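Local coordinates for protein periplasmic beta-glucosidase (Pseudomonas aeruginosa, PDB 6R5T) that probably hydrolyses terminal, non-reducing beta-D-glucosyl residues, releasing beta-D-glucose, as a periplasmic family 3 glycoside hydrolase, at residues Ile129-Arg134 / Pro575-His580. The protein carries 1 engineered substitution. Sequence-based numbering, arbitrary orientation. Where two conformers were deposited one is given.
Sequences ITRDAR and PVYYNH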
# COMPACT_ATOMS: atom_id res chain seq x y z
N ILE A 129 -12.25 -8.99 -0.04
CA ILE A 129 -12.14 -7.81 0.84
C ILE A 129 -11.39 -6.72 0.08
O ILE A 129 -10.33 -6.99 -0.52
CB ILE A 129 -11.39 -8.23 2.12
CG1 ILE A 129 -12.27 -9.21 2.89
CG2 ILE A 129 -10.94 -7.08 2.98
CD1 ILE A 129 -13.54 -8.63 3.39
N THR A 130 -11.86 -5.48 0.21
CA THR A 130 -11.21 -4.33 -0.45
C THR A 130 -10.91 -3.20 0.54
O THR A 130 -11.82 -2.66 1.13
CB THR A 130 -12.04 -3.79 -1.61
OG1 THR A 130 -13.33 -3.42 -1.11
CG2 THR A 130 -12.15 -4.84 -2.70
N ARG A 131 -9.62 -2.94 0.71
CA ARG A 131 -9.14 -1.83 1.57
C ARG A 131 -8.47 -0.72 0.74
O ARG A 131 -8.04 0.32 1.35
CB ARG A 131 -8.15 -2.37 2.60
CG ARG A 131 -8.78 -3.29 3.62
CD ARG A 131 -7.74 -3.86 4.56
NE ARG A 131 -8.40 -4.57 5.65
CZ ARG A 131 -7.78 -5.32 6.53
NH1 ARG A 131 -6.45 -5.45 6.50
NH2 ARG A 131 -8.48 -5.88 7.49
N ASP A 132 -8.40 -0.87 -0.57
CA ASP A 132 -7.69 0.08 -1.45
C ASP A 132 -8.69 0.59 -2.47
O ASP A 132 -8.99 -0.08 -3.43
CB ASP A 132 -6.48 -0.55 -2.10
CG ASP A 132 -5.57 0.42 -2.84
OD1 ASP A 132 -6.08 1.43 -3.42
OD2 ASP A 132 -4.32 0.17 -2.76
N ALA A 133 -9.15 1.82 -2.25
CA ALA A 133 -10.19 2.43 -3.08
C ALA A 133 -9.75 2.63 -4.55
O ALA A 133 -10.59 2.88 -5.39
CB ALA A 133 -10.59 3.77 -2.46
N ARG A 134 -8.46 2.58 -4.86
CA ARG A 134 -8.00 2.81 -6.26
C ARG A 134 -8.40 1.67 -7.19
O ARG A 134 -8.54 1.88 -8.40
CB ARG A 134 -6.48 2.93 -6.30
CG ARG A 134 -5.95 4.13 -5.52
CD ARG A 134 -4.44 4.11 -5.52
NE ARG A 134 -3.94 3.10 -4.61
CZ ARG A 134 -2.65 2.94 -4.33
NH1 ARG A 134 -1.73 3.67 -4.92
NH2 ARG A 134 -2.28 2.00 -3.50
N PRO A 575 -3.96 2.95 2.35
CA PRO A 575 -5.33 2.56 2.67
C PRO A 575 -5.84 3.17 3.97
O PRO A 575 -5.11 3.39 4.90
CB PRO A 575 -5.18 1.06 2.88
CG PRO A 575 -3.83 0.94 3.55
CD PRO A 575 -2.99 1.98 2.86
N VAL A 576 -7.15 3.40 3.99
CA VAL A 576 -7.83 3.73 5.26
C VAL A 576 -8.97 2.74 5.39
O VAL A 576 -9.70 2.49 4.45
CB VAL A 576 -8.36 5.17 5.36
CG1 VAL A 576 -7.22 6.16 5.54
CG2 VAL A 576 -9.22 5.50 4.17
N TYR A 577 -9.05 2.19 6.57
CA TYR A 577 -10.13 1.25 6.88
C TYR A 577 -10.32 1.25 8.38
O TYR A 577 -9.36 1.53 9.11
CB TYR A 577 -9.78 -0.15 6.33
CG TYR A 577 -8.44 -0.70 6.71
CD1 TYR A 577 -7.29 -0.38 5.99
CD2 TYR A 577 -8.28 -1.57 7.79
CE1 TYR A 577 -6.06 -0.92 6.29
CE2 TYR A 577 -7.06 -2.14 8.09
CZ TYR A 577 -5.93 -1.80 7.36
OH TYR A 577 -4.72 -2.39 7.65
N TYR A 578 -11.49 0.88 8.86
CA TYR A 578 -11.87 1.15 10.26
C TYR A 578 -11.21 0.15 11.25
O TYR A 578 -10.92 0.54 12.37
CB TYR A 578 -13.40 1.16 10.44
CG TYR A 578 -13.93 -0.22 10.63
CD1 TYR A 578 -14.16 -1.09 9.57
CD2 TYR A 578 -14.12 -0.72 11.92
CE1 TYR A 578 -14.58 -2.39 9.76
CE2 TYR A 578 -14.53 -2.02 12.12
CZ TYR A 578 -14.74 -2.86 11.06
OH TYR A 578 -15.03 -4.17 11.26
N ASN A 579 -10.93 -1.06 10.81
CA ASN A 579 -10.41 -2.14 11.70
C ASN A 579 -8.90 -2.21 11.56
O ASN A 579 -8.32 -3.29 11.26
CB ASN A 579 -11.13 -3.46 11.45
CG ASN A 579 -11.11 -3.91 10.01
OD1 ASN A 579 -11.01 -3.11 9.08
ND2 ASN A 579 -11.26 -5.23 9.79
N HIS A 580 -8.28 -1.07 11.74
CA HIS A 580 -6.81 -0.95 11.73
C HIS A 580 -6.25 -1.19 13.12
O HIS A 580 -6.96 -1.19 14.13
CB HIS A 580 -6.43 0.43 11.18
CG HIS A 580 -6.97 1.59 11.95
ND1 HIS A 580 -6.43 2.01 13.16
CD2 HIS A 580 -8.09 2.35 11.77
CE1 HIS A 580 -7.14 3.03 13.61
NE2 HIS A 580 -8.15 3.22 12.84
O HOH W 1 -10.84 -3.49 6.42
O HOH W 2 -11.55 -6.55 7.14
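Arg131 lays its side chain along one face of the Tyr577 ring. CG stands anti to the carbonyl carbon (chi1 -67°) and the chain runs extended to NE, which brings the methylene and the guanidinium over the ring in succession. CD sits almost on the ring normal, 3.6 Å from the centroid of Tyr577, in a CH-pi contact; the guanidinium continues toward the rim, its plane within 5° of the ring, with CZ 3.6 Å from Tyr577 CE2. The cation-pi component is therefore off-centre. Past the ring, the amide of Asn579 stands nearly perpendicular to the guanidinium, and two waters make the link. The first accepts from Arg131 NE at 2.8 Å and donates to Asn579 OD1; the second accepts from both Arg131 NH2 and Asn579 ND2. Both ends of the amide are thus engaged, which should fix its rotation. Helix 197-204 adds Arg199 and Tyr204 against Arg131, whereas the Tyr577 hydroxyl bonds to Glu185 of the second subunit. At the backbone of the same arginine, Arg131 O rests 3.3 Å from CB of Pro575, a residue preceded by a cis peptide. The chain then turns at Asp132: OD1 accepts from the backbone N of Arg134, closing an Asx turn, and also from Arg134 NE. With Arg134 NH2 held 2.8 Å from Asp132 OD2, the salt bridge is bidentate and side-on, both carboxylate oxygens using their syn lone pairs toward the guanidinium. Arg134 NH1 bonds to Gly572 O and Val574 O of the second subunit. This flat arginine-tyrosine stack with water bridges joins a loop of the N-terminal TIM-barrel-type domain to one of the C-terminal domain, a buried interdomain junction beside the subunit interface of this multidomain family 3 glycoside hydrolase.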